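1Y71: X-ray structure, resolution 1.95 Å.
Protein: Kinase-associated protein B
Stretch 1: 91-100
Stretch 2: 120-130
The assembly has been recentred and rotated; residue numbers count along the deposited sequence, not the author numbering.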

# COMPACT_ATOMS: atom_id res chain seq x y z
N TYR B 91 -2.01 5.15 0.84
CA TYR B 91 -3.37 5.48 1.25
C TYR B 91 -3.67 6.90 0.77
O TYR B 91 -4.69 7.15 0.12
CB TYR B 91 -3.56 5.41 2.80
CG TYR B 91 -4.92 5.97 3.22
CD1 TYR B 91 -6.03 5.15 3.34
CD2 TYR B 91 -5.07 7.33 3.48
CE1 TYR B 91 -7.27 5.66 3.69
CE2 TYR B 91 -6.31 7.88 3.84
CZ TYR B 91 -7.40 7.04 3.95
OH TYR B 91 -8.61 7.59 4.29
N THR B 92 -2.80 7.85 1.10
CA THR B 92 -3.04 9.26 0.79
C THR B 92 -3.16 9.54 -0.70
O THR B 92 -4.12 10.21 -1.15
CB THR B 92 -1.97 10.16 1.48
OG1 THR B 92 -2.16 10.05 2.88
CG2 THR B 92 -2.09 11.63 1.05
N GLU B 93 -2.24 8.99 -1.49
CA GLU B 93 -2.35 9.14 -2.92
C GLU B 93 -3.61 8.46 -3.50
O GLU B 93 -4.22 8.99 -4.45
CB GLU B 93 -1.09 8.65 -3.63
CG GLU B 93 -0.73 9.50 -4.87
CD GLU B 93 -0.51 11.02 -4.60
OE1 GLU B 93 -0.05 11.41 -3.48
OE2 GLU B 93 -0.80 11.81 -5.52
N SER B 94 -3.99 7.31 -2.94
CA SER B 94 -5.20 6.62 -3.41
C SER B 94 -6.46 7.47 -3.13
O SER B 94 -7.40 7.52 -3.95
CB SER B 94 -5.32 5.21 -2.78
OG SER B 94 -5.66 5.27 -1.40
N LEU B 95 -6.49 8.10 -1.95
CA LEU B 95 -7.60 8.98 -1.57
C LEU B 95 -7.69 10.17 -2.50
O LEU B 95 -8.81 10.56 -2.95
CB LEU B 95 -7.45 9.43 -0.11
CG LEU B 95 -8.46 10.42 0.51
CD1 LEU B 95 -9.90 9.85 0.39
CD2 LEU B 95 -8.11 10.76 2.02
N LYS B 96 -6.53 10.78 -2.77
CA LYS B 96 -6.46 11.89 -3.72
C LYS B 96 -7.02 11.46 -5.09
O LYS B 96 -7.86 12.16 -5.68
CB LYS B 96 -5.01 12.41 -3.83
CG LYS B 96 -4.89 13.76 -4.57
CD LYS B 96 -3.39 14.19 -4.71
CE LYS B 96 -3.24 15.44 -5.66
NZ LYS B 96 -3.69 15.13 -7.08
N LEU B 97 -6.55 10.32 -5.58
CA LEU B 97 -7.04 9.76 -6.85
C LEU B 97 -8.53 9.44 -6.85
O LEU B 97 -9.27 9.92 -7.73
CB LEU B 97 -6.25 8.50 -7.24
CG LEU B 97 -6.64 7.80 -8.55
CD1 LEU B 97 -6.30 8.68 -9.77
CD2 LEU B 97 -5.98 6.43 -8.69
N ALA B 98 -8.98 8.67 -5.87
CA ALA B 98 -10.40 8.31 -5.73
C ALA B 98 -11.32 9.57 -5.78
O ALA B 98 -12.36 9.61 -6.44
CB ALA B 98 -10.61 7.53 -4.43
N LEU B 99 -10.89 10.60 -5.08
CA LEU B 99 -11.63 11.83 -5.02
C LEU B 99 -11.66 12.57 -6.36
O LEU B 99 -12.72 13.06 -6.78
CB LEU B 99 -11.01 12.73 -3.95
CG LEU B 99 -11.86 13.87 -3.43
CD1 LEU B 99 -13.10 13.30 -2.79
CD2 LEU B 99 -11.00 14.71 -2.40
N GLU B 100 -10.51 12.64 -7.02
CA GLU B 100 -10.46 13.31 -8.34
C GLU B 100 -11.34 12.56 -9.34
O GLU B 100 -12.10 13.20 -10.11
CB GLU B 100 -9.02 13.49 -8.83
CG GLU B 100 -8.32 14.65 -8.10
CD GLU B 100 -6.81 14.54 -8.06
OE1 GLU B 100 -6.23 13.58 -8.65
OE2 GLU B 100 -6.19 15.44 -7.42
N THR B 120 -19.49 19.57 -2.09
CA THR B 120 -19.16 18.73 -0.94
C THR B 120 -17.77 18.10 -1.05
O THR B 120 -16.98 18.17 -0.10
CB THR B 120 -20.25 17.68 -0.76
OG1 THR B 120 -21.47 18.38 -0.54
CG2 THR B 120 -19.98 16.80 0.42
N LEU B 121 -17.47 17.52 -2.21
CA LEU B 121 -16.16 16.90 -2.44
C LEU B 121 -15.04 17.90 -2.46
O LEU B 121 -13.94 17.61 -2.00
CB LEU B 121 -16.15 16.05 -3.72
CG LEU B 121 -17.21 14.92 -3.77
CD1 LEU B 121 -17.48 14.45 -5.17
CD2 LEU B 121 -16.81 13.77 -2.85
N GLN B 122 -15.31 19.10 -3.00
CA GLN B 122 -14.28 20.15 -3.02
C GLN B 122 -13.83 20.51 -1.59
O GLN B 122 -12.65 20.65 -1.32
CB GLN B 122 -14.75 21.40 -3.78
CG GLN B 122 -14.82 21.24 -5.30
CD GLN B 122 -15.51 22.41 -6.00
OE1 GLN B 122 -16.61 22.84 -5.62
NE2 GLN B 122 -14.86 22.94 -7.04
N GLN B 123 -14.79 20.61 -0.67
CA GLN B 123 -14.48 20.87 0.73
C GLN B 123 -13.76 19.70 1.37
O GLN B 123 -12.77 19.90 2.11
CB GLN B 123 -15.74 21.19 1.54
CG GLN B 123 -15.45 21.68 2.97
CD GLN B 123 -14.46 22.84 3.00
OE1 GLN B 123 -14.59 23.79 2.22
NE2 GLN B 123 -13.46 22.76 3.89
N LEU B 124 -14.28 18.49 1.15
CA LEU B 124 -13.66 17.28 1.70
C LEU B 124 -12.18 17.21 1.34
O LEU B 124 -11.34 16.86 2.17
CB LEU B 124 -14.38 16.02 1.22
CG LEU B 124 -15.55 15.48 2.03
CD1 LEU B 124 -16.05 14.25 1.35
CD2 LEU B 124 -15.13 15.17 3.47
N LYS B 125 -11.87 17.57 0.10
CA LYS B 125 -10.51 17.63 -0.41
C LYS B 125 -9.63 18.54 0.47
O LYS B 125 -8.46 18.23 0.72
CB LYS B 125 -10.51 18.11 -1.86
CG LYS B 125 -9.12 18.26 -2.47
CD LYS B 125 -9.15 18.62 -3.95
CE LYS B 125 -7.71 18.85 -4.44
NZ LYS B 125 -7.53 18.57 -5.90
N LYS B 126 -10.21 19.64 0.94
CA LYS B 126 -9.47 20.56 1.81
C LYS B 126 -9.34 19.96 3.20
O LYS B 126 -8.27 20.01 3.80
CB LYS B 126 -10.15 21.93 1.82
CG LYS B 126 -10.23 22.56 0.45
CD LYS B 126 -10.83 23.97 0.50
CE LYS B 126 -10.82 24.63 -0.87
NZ LYS B 126 -11.75 25.79 -0.91
N ASP B 127 -10.43 19.36 3.69
CA ASP B 127 -10.46 18.75 5.01
C ASP B 127 -9.45 17.60 5.17
O ASP B 127 -8.85 17.44 6.23
CB ASP B 127 -11.86 18.25 5.32
CG ASP B 127 -12.88 19.38 5.36
OD1 ASP B 127 -12.48 20.56 5.44
OD2 ASP B 127 -14.09 19.07 5.33
N TYR B 128 -9.28 16.82 4.11
CA TYR B 128 -8.36 15.69 4.10
C TYR B 128 -6.88 16.08 4.06
O TYR B 128 -6.00 15.21 4.22
CB TYR B 128 -8.61 14.85 2.87
CG TYR B 128 -9.91 14.06 2.85
CD1 TYR B 128 -10.43 13.49 4.00
CD2 TYR B 128 -10.55 13.81 1.65
CE1 TYR B 128 -11.61 12.73 3.96
CE2 TYR B 128 -11.72 13.04 1.59
CZ TYR B 128 -12.24 12.51 2.74
OH TYR B 128 -13.39 11.76 2.65
N LYS B 129 -6.61 17.35 3.77
CA LYS B 129 -5.25 17.91 3.63
C LYS B 129 -4.65 17.73 2.23
O LYS B 129 -3.43 17.81 2.07
CB LYS B 129 -4.30 17.32 4.69
CG LYS B 129 -4.08 18.20 5.89
CD LYS B 129 -5.34 18.67 6.58
CE LYS B 129 -5.05 19.93 7.35
NZ LYS B 129 -6.27 20.53 7.92
N LEU B 130 -5.51 17.52 1.23
CA LEU B 130 -5.05 17.24 -0.15
C LEU B 130 -5.25 18.42 -1.13
O LEU B 130 -5.95 19.41 -0.84
CB LEU B 130 -5.76 16.00 -0.72
CG LEU B 130 -6.16 14.86 0.22
CD1 LEU B 130 -7.18 13.95 -0.44
CD2 LEU B 130 -4.96 14.06 0.67
OXT LEU B 130 -4.72 18.39 -2.26

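Two helical segments of one chain lie nearly antiparallel here, their N-to-C directions 167° apart and their axes 10.9 Å apart at closest approach. That spacing is wide enough for leucine and tyrosine side chains to fill the gap, and no hydrogen bond crosses it. Each backbone satisfies itself: Leu99 N bonds to Leu95 O at 3.0 Å in the first helix, and Lys125 N to Leu121 O at 2.9 Å in the second. In this arrangement Leu99 comes level with Leu121 (CA to CA 7.3 Å) and Lys96 with Leu130 (CA to CA 6.6 Å).

The second helix gives way to a Schellman motif. Lys129 takes a positive phi of 85°, and Leu130 N reaches back to Lys125 O at 3.1 Å. After this turn the C-terminal residue, Leu130, has its CA-to-CB bond directed toward the first helix, so the chain end contributes to the packing.

The apolar contact follows helical periodicity. Leu95 and Leu99, one turn apart, both point toward the partner and share the same t, p rotamer. Leu99, with the largest covered area of any residue here, places CD1 3.7 Å from Leu121 CD2, while its CD2 lies 3.5 Å from Lys125 CB, so even a lysine supplies hydrocarbon close to its backbone. Leu130 CD1 sits 3.9 Å from Leu95 CG and also 3.9 Å from Lys96 CA, resting against the backbone of the first helix as well as its side chains. Its other methyl, CD2, meets Thr92 CG2 at 3.8 Å; the threonine offers its methyl here while its hydroxyl is hydrogen-bonded elsewhere in the structure.

Tyr128 adds an aromatic surface. Leu95 CD2 stands over one face, 4.0 Å from the ring centroid and only 16° off the normal, a CH-pi contact in which a weakly polarized methyl meets the pi cloud. Leu99 CD2 instead lies at the edge, near the ring plane, 4.2 Å from Tyr128 CD2. Successive inward leucines thus use different parts of one ring.

Charge is kept to the partly exposed flank. Glu100 has its CA-to-CB bond directed away from the second stretch, yet its carboxylate comes nearer and serves two lysines. Its OE2 accepts a 2.5 Å hydrogen bond from Lys96 NZ within a salt bridge along its own helix, and forms a long salt bridge to Lys125 NZ at 3.7 Å across the contact. The design reading is simple: leucines and a ring fill the interface, and charge links the helices at its margin.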